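Local coordinates for protein inositol-3-phosphate synthase (Caenorhabditis elegans, PDB 1VKO) that belongs to the myo-inositol-1-phosphate synthase family and binds nicotinamide-adenine-dinucleotide in a Rossmann-type fold, within an assembly of four chains, at residues 337-350 with 381-393. Sequence-based numbering, arbitrary orientation.
Sequences VDFLVSSGMKPESI and VDDMVKSNQILFP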
ATOM      1  N   VAL A 337       7.471  -2.766  16.349  1.00 31.92           N
ATOM      2  CA  VAL A 337       6.747  -3.441  17.423  1.00 35.92           C
ATOM      3  C   VAL A 337       7.164  -2.910  18.819  1.00 37.20           C
ATOM      4  O   VAL A 337       6.318  -2.834  19.724  1.00 35.81           O
ATOM      5  CB  VAL A 337       6.816  -5.010  17.329  1.00 36.75           C
ATOM      6  CG1 VAL A 337       6.057  -5.516  16.110  1.00 31.34           C
ATOM      7  CG2 VAL A 337       8.249  -5.516  17.302  1.00 45.02           C
ATOM      8  N   ASP A 338       8.442  -2.529  18.962  1.00 34.87           N
ATOM      9  CA  ASP A 338       8.967  -1.852  20.173  1.00 36.41           C
ATOM     10  C   ASP A 338       8.291  -0.479  20.396  1.00 36.57           C
ATOM     11  O   ASP A 338       7.678  -0.211  21.463  1.00 34.27           O
ATOM     12  CB  ASP A 338      10.489  -1.651  20.028  1.00 37.32           C
ATOM     13  CG  ASP A 338      11.200  -1.301  21.353  1.00 42.73           C
ATOM     14  OD1 ASP A 338      11.098  -2.057  22.352  1.00 49.87           O
ATOM     15  OD2 ASP A 338      11.938  -0.309  21.463  1.00 35.48           O
ATOM     16  N   PHE A 339       8.438   0.391  19.395  1.00 35.25           N
ATOM     17  CA  PHE A 339       7.726   1.667  19.351  1.00 36.54           C
ATOM     18  C   PHE A 339       6.223   1.503  19.703  1.00 35.45           C
ATOM     19  O   PHE A 339       5.712   2.276  20.503  1.00 39.60           O
ATOM     20  CB  PHE A 339       7.910   2.393  17.987  1.00 33.88           C
ATOM     21  CG  PHE A 339       6.734   3.276  17.612  1.00 42.89           C
ATOM     22  CD1 PHE A 339       6.523   4.506  18.257  1.00 50.11           C
ATOM     23  CD2 PHE A 339       5.804   2.864  16.653  1.00 46.58           C
ATOM     24  CE1 PHE A 339       5.412   5.322  17.936  1.00 49.89           C
ATOM     25  CE2 PHE A 339       4.695   3.678  16.321  1.00 49.65           C
ATOM     26  CZ  PHE A 339       4.498   4.902  16.971  1.00 40.29           C
ATOM     27  N   LEU A 340       5.531   0.519  19.119  1.00 32.90           N
ATOM     28  CA  LEU A 340       4.083   0.319  19.379  1.00 33.13           C
ATOM     29  C   LEU A 340       3.744  -0.198  20.800  1.00 36.54           C
ATOM     30  O   LEU A 340       2.713   0.191  21.367  1.00 37.06           O
ATOM     31  CB  LEU A 340       3.467  -0.642  18.378  1.00 31.59           C
ATOM     32  CG  LEU A 340       3.421  -0.435  16.864  1.00 27.26           C
ATOM     33  CD1 LEU A 340       2.915  -1.742  16.210  1.00 20.23           C
ATOM     34  CD2 LEU A 340       2.564   0.745  16.432  1.00 15.01           C
ATOM     35  N   VAL A 341       4.571  -1.076  21.378  1.00 36.14           N
ATOM     36  CA  VAL A 341       4.274  -1.548  22.733  1.00 41.48           C
ATOM     37  C   VAL A 341       4.643  -0.471  23.782  1.00 40.84           C
ATOM     38  O   VAL A 341       3.907  -0.269  24.760  1.00 39.86           O
ATOM     39  CB  VAL A 341       4.870  -2.967  23.028  1.00 43.54           C
ATOM     40  CG1 VAL A 341       4.628  -3.389  24.501  1.00 44.32           C
ATOM     41  CG2 VAL A 341       4.246  -4.011  22.088  1.00 45.26           C
ATOM     42  N   SER A 342       5.742   0.246  23.526  1.00 39.68           N
ATOM     43  CA  SER A 342       6.133   1.405  24.326  1.00 41.26           C
ATOM     44  C   SER A 342       5.048   2.504  24.335  1.00 42.33           C
ATOM     45  O   SER A 342       4.806   3.126  25.373  1.00 45.16           O
ATOM     46  CB  SER A 342       7.469   1.984  23.842  1.00 40.36           C
ATOM     47  OG  SER A 342       8.539   1.105  24.120  1.00 41.04           O
ATOM     48  N   SER A 343       4.394   2.720  23.193  1.00 39.40           N
ATOM     49  CA  SER A 343       3.289   3.674  23.080  1.00 37.83           C
ATOM     50  C   SER A 343       1.960   3.213  23.713  1.00 36.88           C
ATOM     51  O   SER A 343       0.957   3.924  23.605  1.00 39.36           O
ATOM     52  CB  SER A 343       3.025   4.040  21.599  1.00 39.75           C
ATOM     53  OG  SER A 343       4.203   4.182  20.810  1.00 38.91           O
ATOM     54  N   GLY A 344       1.922   2.035  24.338  1.00 34.36           N
ATOM     55  CA  GLY A 344       0.684   1.536  24.962  1.00 32.74           C
ATOM     56  C   GLY A 344      -0.375   0.880  24.071  1.00 35.16           C
ATOM     57  O   GLY A 344      -1.614   0.954  24.362  1.00 33.18           O
ATOM     58  N   MET A 345       0.122   0.198  23.034  1.00 33.74           N
ATOM     59  CA  MET A 345      -0.643  -0.382  21.915  1.00 37.90           C
ATOM     60  C   MET A 345      -0.452  -1.901  21.827  1.00 37.69           C
ATOM     61  O   MET A 345       0.684  -2.379  21.825  1.00 38.00           O
ATOM     62  CB  MET A 345      -0.121   0.208  20.584  1.00 38.31           C
ATOM     63  CG  MET A 345      -1.083   1.065  19.802  1.00 46.32           C
ATOM     64  SD  MET A 345      -0.880   2.855  19.905  1.00 50.41           S
ATOM     65  CE  MET A 345       0.566   3.042  18.849  1.00 38.97           C
ATOM     66  N   LYS A 346      -1.546  -2.648  21.678  1.00 39.02           N
ATOM     67  CA  LYS A 346      -1.504  -4.133  21.573  1.00 37.01           C
ATOM     68  C   LYS A 346      -1.514  -4.631  20.126  1.00 35.91           C
ATOM     69  O   LYS A 346      -2.569  -4.654  19.509  1.00 32.91           O
ATOM     70  CB  LYS A 346      -2.705  -4.744  22.303  1.00 37.26           C
ATOM     71  CG  LYS A 346      -2.560  -6.210  22.697  1.00 34.55           C
ATOM     72  CD  LYS A 346      -3.880  -6.702  23.323  1.00 41.42           C
ATOM     73  CE  LYS A 346      -3.894  -8.228  23.507  1.00 47.23           C
ATOM     74  NZ  LYS A 346      -3.319  -8.935  22.295  1.00 57.60           N
ATOM     75  N   PRO A 347      -0.355  -5.032  19.585  1.00 36.73           N
ATOM     76  CA  PRO A 347      -0.322  -5.788  18.329  1.00 37.34           C
ATOM     77  C   PRO A 347      -1.225  -7.015  18.436  1.00 40.71           C
ATOM     78  O   PRO A 347      -1.113  -7.780  19.393  1.00 43.22           O
ATOM     79  CB  PRO A 347       1.132  -6.238  18.220  1.00 37.06           C
ATOM     80  CG  PRO A 347       1.908  -5.190  19.004  1.00 37.82           C
ATOM     81  CD  PRO A 347       0.994  -4.801  20.135  1.00 37.86           C
ATOM     82  N   GLU A 348      -2.134  -7.178  17.476  1.00 41.54           N
ATOM     83  CA  GLU A 348      -3.120  -8.259  17.508  1.00 43.86           C
ATOM     84  C   GLU A 348      -2.866  -9.297  16.402  1.00 42.91           C
ATOM     85  O   GLU A 348      -3.231 -10.484  16.522  1.00 43.73           O
ATOM     86  CB  GLU A 348      -4.523  -7.676  17.322  1.00 43.60           C
ATOM     87  CG  GLU A 348      -4.966  -6.715  18.399  1.00 46.13           C
ATOM     88  CD  GLU A 348      -5.446  -7.415  19.656  1.00 44.87           C
ATOM     89  OE1 GLU A 348      -4.885  -8.461  20.049  1.00 48.45           O
ATOM     90  OE2 GLU A 348      -6.395  -6.905  20.254  1.00 44.56           O
ATOM     91  N   SER A 349      -2.248  -8.812  15.334  1.00 40.04           N
ATOM     92  CA  SER A 349      -2.097  -9.528  14.100  1.00 38.94           C
ATOM     93  C   SER A 349      -0.861  -8.957  13.399  1.00 38.18           C
ATOM     94  O   SER A 349      -0.767  -7.743  13.180  1.00 41.57           O
ATOM     95  CB  SER A 349      -3.359  -9.324  13.245  1.00 37.61           C
ATOM     96  OG  SER A 349      -3.548 -10.391  12.329  1.00 41.72           O
ATOM     97  N   ILE A 350       0.106  -9.816  13.083  1.00 35.65           N
ATOM     98  CA  ILE A 350       1.265  -9.404  12.270  1.00 34.24           C
ATOM     99  C   ILE A 350       1.395 -10.357  11.076  1.00 33.76           C
ATOM    100  O   ILE A 350       1.659 -11.533  11.253  1.00 31.83           O
ATOM    101  CB  ILE A 350       2.609  -9.352  13.089  1.00 32.76           C
ATOM    102  CG1 ILE A 350       2.525  -8.402  14.301  1.00 26.53           C
ATOM    103  CG2 ILE A 350       3.774  -8.894  12.195  1.00 28.50           C
ATOM    104  CD1 ILE A 350       3.811  -8.342  15.108  1.00 25.42           C
ATOM    105  N   VAL A 381       9.236 -10.754  18.306  1.00 58.85           N
ATOM    106  CA  VAL A 381       8.271 -10.063  19.175  1.00 60.00           C
ATOM    107  C   VAL A 381       7.942 -10.856  20.481  1.00 60.87           C
ATOM    108  O   VAL A 381       6.843 -10.738  21.055  1.00 60.77           O
ATOM    109  CB  VAL A 381       6.996  -9.642  18.374  1.00 59.10           C
ATOM    110  CG1 VAL A 381       6.196 -10.853  17.928  1.00 57.92           C
ATOM    111  CG2 VAL A 381       6.120  -8.690  19.193  1.00 66.14           C
ATOM    112  N   ASP A 382       8.903 -11.652  20.948  1.00 60.41           N
ATOM    113  CA  ASP A 382       8.696 -12.454  22.149  1.00 59.78           C
ATOM    114  C   ASP A 382       9.016 -11.648  23.394  1.00 59.91           C
ATOM    115  O   ASP A 382       8.160 -11.495  24.276  1.00 59.19           O
ATOM    116  CB  ASP A 382       9.524 -13.737  22.112  1.00 59.31           C
ATOM    117  CG  ASP A 382       9.055 -14.710  21.035  1.00 58.91           C
ATOM    118  OD1 ASP A 382       7.830 -14.775  20.736  1.00 46.83           O
ATOM    119  OD2 ASP A 382       9.861 -15.463  20.448  1.00 52.35           O
ATOM    120  N   ASP A 383      10.239 -11.122  23.457  1.00 59.21           N
ATOM    121  CA  ASP A 383      10.667 -10.326  24.603  1.00 60.78           C
ATOM    122  C   ASP A 383       9.818  -9.049  24.817  1.00 61.80           C
ATOM    123  O   ASP A 383       9.699  -8.556  25.950  1.00 62.61           O
ATOM    124  CB  ASP A 383      12.156  -9.990  24.496  1.00 60.77           C
ATOM    125  CG  ASP A 383      12.479  -9.151  23.272  1.00 57.74           C
ATOM    126  OD1 ASP A 383      11.988  -9.505  22.181  1.00 60.03           O
ATOM    127  OD2 ASP A 383      13.207  -8.129  23.311  1.00 42.72           O
ATOM    128  N   MET A 384       9.230  -8.530  23.736  1.00 61.41           N
ATOM    129  CA  MET A 384       8.331  -7.368  23.820  1.00 61.02           C
ATOM    130  C   MET A 384       6.918  -7.711  24.367  1.00 58.18           C
ATOM    131  O   MET A 384       6.349  -6.961  25.166  1.00 56.57           O
ATOM    132  CB  MET A 384       8.262  -6.618  22.473  1.00 62.27           C
ATOM    133  CG  MET A 384       9.128  -5.337  22.392  1.00 70.07           C
ATOM    134  SD  MET A 384       8.468  -3.875  23.275  1.00 87.02           S
ATOM    135  CE  MET A 384       9.520  -3.743  24.732  1.00 77.55           C
ATOM    136  N   VAL A 385       6.356  -8.836  23.942  1.00 55.15           N
ATOM    137  CA  VAL A 385       5.056  -9.254  24.449  1.00 52.81           C
ATOM    138  C   VAL A 385       5.157  -9.608  25.950  1.00 52.83           C
ATOM    139  O   VAL A 385       4.197  -9.419  26.700  1.00 52.17           O
ATOM    140  CB  VAL A 385       4.456 -10.410  23.594  1.00 53.07           C
ATOM    141  CG1 VAL A 385       3.286 -11.104  24.315  1.00 46.34           C
ATOM    142  CG2 VAL A 385       4.035  -9.890  22.216  1.00 46.25           C
ATOM    143  N   LYS A 386       6.332 -10.083  26.372  1.00 52.06           N
ATOM    144  CA  LYS A 386       6.614 -10.431  27.778  1.00 51.70           C
ATOM    145  C   LYS A 386       6.890  -9.182  28.635  1.00 48.61           C
ATOM    146  O   LYS A 386       6.669  -9.180  29.843  1.00 47.40           O
ATOM    147  CB  LYS A 386       7.796 -11.420  27.868  1.00 52.15           C
ATOM    148  CG  LYS A 386       7.443 -12.904  27.550  1.00 58.77           C
ATOM    149  CD  LYS A 386       8.687 -13.828  27.446  1.00 61.62           C
ATOM    150  CE  LYS A 386       9.092 -14.066  25.981  1.00 65.89           C
ATOM    151  NZ  LYS A 386      10.086 -15.177  25.745  1.00 61.85           N
ATOM    152  N   SER A 387       7.368  -8.125  27.985  1.00 46.21           N
ATOM    153  CA  SER A 387       7.629  -6.826  28.619  1.00 44.81           C
ATOM    154  C   SER A 387       6.396  -6.126  29.227  1.00 45.66           C
ATOM    155  O   SER A 387       6.541  -5.267  30.100  1.00 46.26           O
ATOM    156  CB  SER A 387       8.223  -5.871  27.589  1.00 45.05           C
ATOM    157  OG  SER A 387       7.180  -5.252  26.845  1.00 34.55           O
ATOM    158  N   ASN A 388       5.200  -6.455  28.741  1.00 43.77           N
ATOM    159  CA  ASN A 388       4.014  -5.672  29.060  1.00 42.85           C
ATOM    160  C   ASN A 388       2.784  -6.525  29.368  1.00 43.23           C
ATOM    161  O   ASN A 388       2.075  -6.986  28.458  1.00 43.79           O
ATOM    162  CB  ASN A 388       3.720  -4.700  27.916  1.00 42.50           C
ATOM    163  CG  ASN A 388       2.770  -3.560  28.329  1.00 46.71           C
ATOM    164  OD1 ASN A 388       1.751  -3.785  29.032  1.00 35.57           O
ATOM    165  ND2 ASN A 388       3.091  -2.325  27.874  1.00 38.05           N
ATOM    166  N   GLN A 389       2.522  -6.720  30.657  1.00 43.28           N
ATOM    167  CA  GLN A 389       1.383  -7.539  31.077  1.00 40.17           C
ATOM    168  C   GLN A 389       0.057  -6.805  31.254  1.00 38.00           C
ATOM    169  O   GLN A 389      -0.937  -7.442  31.573  1.00 36.01           O
ATOM    170  CB  GLN A 389       1.732  -8.358  32.310  1.00 41.31           C
ATOM    171  CG  GLN A 389       2.281  -9.733  31.963  1.00 48.72           C
ATOM    172  CD  GLN A 389       2.607 -10.553  33.193  1.00 61.42           C
ATOM    173  OE1 GLN A 389       3.172 -10.033  34.165  1.00 54.82           O
ATOM    174  NE2 GLN A 389       2.249 -11.839  33.162  1.00 62.51           N
ATOM    175  N   ILE A 390       0.042  -5.483  31.046  1.00 38.72           N
ATOM    176  CA  ILE A 390      -1.223  -4.734  30.956  1.00 38.61           C
ATOM    177  C   ILE A 390      -1.826  -5.047  29.582  1.00 41.33           C
ATOM    178  O   ILE A 390      -2.957  -5.541  29.482  1.00 43.98           O
ATOM    179  CB  ILE A 390      -1.035  -3.183  31.170  1.00 38.44           C
ATOM    180  CG1 ILE A 390      -0.472  -2.861  32.574  1.00 37.44           C
ATOM    181  CG2 ILE A 390      -2.367  -2.415  30.910  1.00 28.56           C
ATOM    182  CD1 ILE A 390       0.237  -1.494  32.672  1.00 32.88           C
ATOM    183  N   LEU A 391      -1.042  -4.780  28.539  1.00 40.83           N
ATOM    184  CA  LEU A 391      -1.404  -5.072  27.155  1.00 41.50           C
ATOM    185  C   LEU A 391      -1.644  -6.565  26.948  1.00 43.31           C
ATOM    186  O   LEU A 391      -2.694  -6.971  26.420  1.00 43.04           O
ATOM    187  CB  LEU A 391      -0.297  -4.581  26.211  1.00 38.77           C
ATOM    188  CG  LEU A 391      -0.194  -3.062  26.000  1.00 35.72           C
ATOM    189  CD1 LEU A 391       0.995  -2.709  25.131  1.00 36.95           C
ATOM    190  CD2 LEU A 391      -1.474  -2.502  25.381  1.00 36.40           C
ATOM    191  N   PHE A 392      -0.676  -7.370  27.402  1.00 44.26           N
ATOM    192  CA  PHE A 392      -0.706  -8.838  27.228  1.00 46.22           C
ATOM    193  C   PHE A 392      -0.816  -9.591  28.573  1.00 46.51           C
ATOM    194  O   PHE A 392       0.177 -10.202  29.018  1.00 43.86           O
ATOM    195  CB  PHE A 392       0.566  -9.312  26.494  1.00 44.54           C
ATOM    196  CG  PHE A 392       0.719  -8.774  25.083  1.00 49.71           C
ATOM    197  CD1 PHE A 392       0.176  -9.465  23.988  1.00 44.44           C
ATOM    198  CD2 PHE A 392       1.440  -7.596  24.844  1.00 46.21           C
ATOM    199  CE1 PHE A 392       0.326  -8.976  22.689  1.00 43.13           C
ATOM    200  CE2 PHE A 392       1.602  -7.102  23.541  1.00 40.70           C
ATOM    201  CZ  PHE A 392       1.038  -7.785  22.466  1.00 35.30           C
ATOM    202  N   PRO A 393      -1.987  -9.556  29.231  1.00 47.51           N
ATOM    203  CA  PRO A 393      -2.097 -10.152  30.578  1.00 49.38           C
ATOM    204  C   PRO A 393      -1.643 -11.620  30.594  1.00 51.23           C
ATOM    205  O   PRO A 393      -0.909 -12.019  31.507  1.00 49.99           O
ATOM    206  CB  PRO A 393      -3.587  -9.988  30.956  1.00 49.57           C
ATOM    207  CG  PRO A 393      -4.308  -9.543  29.705  1.00 49.98           C
ATOM    208  CD  PRO A 393      -3.260  -8.963  28.776  1.00 48.23           C
TER
HETATM  209  O   HOH W   1       5.096  -0.575  26.929  1.00 30.32           O
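Val341 drives its two methyls between Met384, Leu391 and Phe392. With CG1 anti to the backbone N (chi1 176°), that methyl reaches past Asn388 CB to Leu391 CD1, 3.7 Å away, while CG2 meets the edge of the Phe392 ring. Met384 folds its thioether over the same valine, SD lying 3.7 Å from Val341 CB, and crosses Asp338 at about a right angle, SD and CE both against OD1, whose charge is paired with Arg500. Leu391 packs against the turn that follows helix 329-342, CD1 on Met345 O and CD2 3.6 Å from Gly344 O; Gly344, at positive phi, closes that helix in a Schellman motif and lets the chain turn into strand 346-356. Here Lys346 sets CG over one face of Phe392, toward its rim, 4.2 Å from the centroid in a CH-pi contact; its chain then passes Leu391 O and turns at its end to bridge Glu348 (NZ to OE1, 2.8 Å). Val385 CG1 covers the opposite ring face, and Pro347 CD packs on Phe392 CZ. Behind this layer, Asn388 OD1 accepts a nearly straight bond from Leu391 N (3.0 Å, 171°), an Asx motif that fixes the turn presenting Leu391 and Phe392; Asn388 ND2 donates to Thr123 O of the second subunit. The end of helix 329-342 and the weakly bonded helix 382-387 run nearly parallel, their short axes 3° apart. Both segments pack on the mixed sheet, Val337 on Tyr420 and Val381 on Tyr400, and helix 382-387 lies in the beta-alpha-beta connection between the adjacent parallel strands 346-356 and 399-406.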